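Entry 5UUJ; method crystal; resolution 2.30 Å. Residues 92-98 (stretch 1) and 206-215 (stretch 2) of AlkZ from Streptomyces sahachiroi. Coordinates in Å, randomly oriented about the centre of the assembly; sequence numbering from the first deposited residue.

Stretch 1, residues 92-98: GPYLSLM
Stretch 2 (206-215) EAAPTVIKAY

Two helical segments of one AlkZ chain, residues 92-98 and 206-215, pack against each other mainly through apolar side chains, which also touch backbone atoms of the other helix; no hydrogen bond passes between them. Both belong to helices that extend beyond these residues in each direction. Their axes approach to 8.5 Å, and their N-to-C directions make an angle of 115° (signed crossing angle -115°). The contact buries 377 Å² in all, both sides summed. The register is set by Pro93 CA, 4.6 Å from Ala207 CA, by Tyr94 CA, 6.2 Å from Val211 CA, and by Leu97 CA, 6.9 Å from Ala208 CA.

Val211 is the most extensively covered residue. Its CA-to-CB bond points toward the first helix, and its chi1 is t (174°). CG2 lies 3.5 Å from Pro93 O and 3.8 Å from Pro93 CB. A branched, compact side chain suits this position, where the helices are close: CG2 packs on Pro93 and also lies 3.8 Å from Tyr94 N, and CG1 lies 4.0 Å from Tyr94 CD1.

Leu97, pointing toward the second helix, meets Val211 from one turn farther along: its CD2 is 3.8 Å from Val211 CB. Its CD1 sits 3.7 Å from both Ala207 CB and Ala208 N. Chi1 is -108°, between the usual wells, and chi2 is p (57°). The longer leucine side chain spans a wider gap here than the one at Pro93.

At that narrower point, Pro93 CA comes within 3.7 Å of Ala207 CB. A lone methyl, directed toward the first helix, is short enough to fit beside the proline backbone; the CB atoms of Pro93 and Ala207 are 3.9 Å apart. The proline ring, C-gamma exo, extends the apolar surface outward, with CG 4.1 Å from Thr210 CG2.

Tyr94 reaches the contact differently. Its CA-to-CB bond points away, but chi1 m (-63°) and chi2 -72° bring the end of the ring back, placing OH 3.3 Å from Ala214 CB. The small alanine, pointing toward the first helix, receives the tip of this long side chain.

Residues 92-98 have helical phi/psi throughout, with Leu97 N bonded to Pro93 O at 3.3 Å and Ser96 N to Gly92 O at 2.9 Å. In the second helix, Val211 N bonds to Ala207 O at 3.1 Å and Ala214 N to Thr210 O at 3.0 Å. That helix is kinked where the N atoms of Pro209 and Thr210 have no hydrogen bond to the turn before; for Pro209 this follows from the lack of an amide hydrogen.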

# COMPACT_ATOMS: atom_id res chain seq x y z
N GLY A 92 -10.03 -9.55 -2.10
CA GLY A 92 -11.44 -9.30 -2.33
C GLY A 92 -12.01 -8.08 -1.63
O GLY A 92 -12.47 -7.15 -2.29
N PRO A 93 -11.99 -8.08 -0.29
CA PRO A 93 -12.55 -6.97 0.50
C PRO A 93 -11.95 -5.61 0.14
O PRO A 93 -12.70 -4.64 0.08
CB PRO A 93 -12.20 -7.37 1.94
CG PRO A 93 -12.17 -8.86 1.91
CD PRO A 93 -11.57 -9.20 0.57
N TYR A 94 -10.64 -5.54 -0.10
CA TYR A 94 -10.01 -4.29 -0.48
C TYR A 94 -10.55 -3.79 -1.81
O TYR A 94 -10.91 -2.62 -1.95
CB TYR A 94 -8.49 -4.44 -0.59
CG TYR A 94 -7.80 -4.78 0.71
CD1 TYR A 94 -7.66 -3.84 1.72
CD2 TYR A 94 -7.27 -6.05 0.91
CE1 TYR A 94 -7.03 -4.16 2.91
CE2 TYR A 94 -6.63 -6.38 2.09
CZ TYR A 94 -6.51 -5.43 3.08
OH TYR A 94 -5.87 -5.76 4.25
N LEU A 95 -10.61 -4.68 -2.79
CA LEU A 95 -11.05 -4.33 -4.14
C LEU A 95 -12.52 -3.92 -4.17
O LEU A 95 -12.89 -2.98 -4.87
CB LEU A 95 -10.81 -5.50 -5.10
CG LEU A 95 -9.35 -5.90 -5.34
CD1 LEU A 95 -9.29 -7.12 -6.26
CD2 LEU A 95 -8.55 -4.76 -5.94
N SER A 96 -13.34 -4.63 -3.40
CA SER A 96 -14.77 -4.33 -3.32
C SER A 96 -15.01 -2.90 -2.85
O SER A 96 -15.89 -2.20 -3.35
CB SER A 96 -15.47 -5.31 -2.38
OG SER A 96 -16.84 -4.98 -2.22
N LEU A 97 -14.22 -2.46 -1.88
CA LEU A 97 -14.36 -1.12 -1.33
C LEU A 97 -13.91 -0.06 -2.33
O LEU A 97 -14.44 1.05 -2.34
CB LEU A 97 -13.57 -0.99 -0.02
CG LEU A 97 -14.42 -0.91 1.25
CD1 LEU A 97 -15.34 -2.12 1.38
CD2 LEU A 97 -13.53 -0.78 2.48
N MSE A 98 -12.94 -0.39 -3.17
CA MSE A 98 -12.48 0.54 -4.20
C MSE A 98 -13.54 0.68 -5.29
O MSE A 98 -13.81 1.78 -5.76
CB MSE A 98 -11.16 0.07 -4.82
CG MSE A 98 -9.98 0.00 -3.85
SE MSE A 98 -9.75 1.62 -2.77
CE MSE A 98 -9.71 2.94 -4.20
N GLU A 206 -20.24 -5.88 3.69
CA GLU A 206 -19.65 -7.03 4.37
C GLU A 206 -18.12 -6.99 4.35
O GLU A 206 -17.46 -7.59 5.20
CB GLU A 206 -20.14 -8.33 3.73
CG GLU A 206 -21.65 -8.48 3.73
CD GLU A 206 -22.11 -9.67 2.91
OE1 GLU A 206 -21.25 -10.43 2.43
OE2 GLU A 206 -23.34 -9.83 2.74
N ALA A 207 -17.57 -6.28 3.38
CA ALA A 207 -16.13 -6.16 3.21
C ALA A 207 -15.52 -5.13 4.15
O ALA A 207 -14.40 -5.28 4.62
CB ALA A 207 -15.80 -5.81 1.78
N ALA A 208 -16.28 -4.06 4.42
CA ALA A 208 -15.78 -2.91 5.16
C ALA A 208 -15.15 -3.28 6.52
O ALA A 208 -14.04 -2.86 6.81
CB ALA A 208 -16.89 -1.90 5.37
N PRO A 209 -15.87 -4.05 7.35
CA PRO A 209 -15.27 -4.36 8.66
C PRO A 209 -13.96 -5.15 8.55
O PRO A 209 -13.09 -4.99 9.39
CB PRO A 209 -16.36 -5.19 9.36
CG PRO A 209 -17.27 -5.67 8.28
CD PRO A 209 -17.22 -4.62 7.22
N THR A 210 -13.83 -5.97 7.51
CA THR A 210 -12.60 -6.72 7.29
C THR A 210 -11.44 -5.79 6.97
O THR A 210 -10.34 -5.93 7.51
CB THR A 210 -12.76 -7.73 6.14
OG1 THR A 210 -13.87 -8.59 6.41
CG2 THR A 210 -11.50 -8.57 5.96
N VAL A 211 -11.70 -4.82 6.09
CA VAL A 211 -10.68 -3.87 5.68
C VAL A 211 -10.31 -2.96 6.85
O VAL A 211 -9.14 -2.72 7.10
CB VAL A 211 -11.18 -3.02 4.48
CG1 VAL A 211 -10.18 -1.92 4.12
CG2 VAL A 211 -11.42 -3.92 3.27
N ILE A 212 -11.33 -2.48 7.57
CA ILE A 212 -11.11 -1.61 8.72
C ILE A 212 -10.28 -2.34 9.78
O ILE A 212 -9.34 -1.76 10.34
CB ILE A 212 -12.45 -1.13 9.32
CG1 ILE A 212 -13.14 -0.19 8.34
CG2 ILE A 212 -12.23 -0.41 10.65
CD1 ILE A 212 -14.59 0.12 8.69
N LYS A 213 -10.62 -3.60 10.04
CA LYS A 213 -9.87 -4.42 10.99
C LYS A 213 -8.40 -4.52 10.59
O LYS A 213 -7.51 -4.31 11.41
CB LYS A 213 -10.45 -5.83 11.08
CG LYS A 213 -11.27 -6.10 12.33
CD LYS A 213 -11.47 -7.59 12.57
CE LYS A 213 -10.16 -8.29 12.92
NZ LYS A 213 -10.36 -9.70 13.37
N ALA A 214 -8.17 -4.85 9.32
CA ALA A 214 -6.81 -5.00 8.80
C ALA A 214 -6.05 -3.68 8.90
O ALA A 214 -4.88 -3.66 9.29
CB ALA A 214 -6.85 -5.48 7.36
N TYR A 215 -6.71 -2.58 8.56
CA TYR A 215 -6.07 -1.27 8.59
C TYR A 215 -5.67 -0.88 10.01
O TYR A 215 -4.51 -0.51 10.26
CB TYR A 215 -7.00 -0.20 8.01
CG TYR A 215 -6.39 1.18 8.07
CD1 TYR A 215 -5.47 1.59 7.11
CD2 TYR A 215 -6.71 2.06 9.09
CE1 TYR A 215 -4.89 2.85 7.17
CE2 TYR A 215 -6.14 3.32 9.15
CZ TYR A 215 -5.23 3.70 8.19
OH TYR A 215 -4.67 4.95 8.26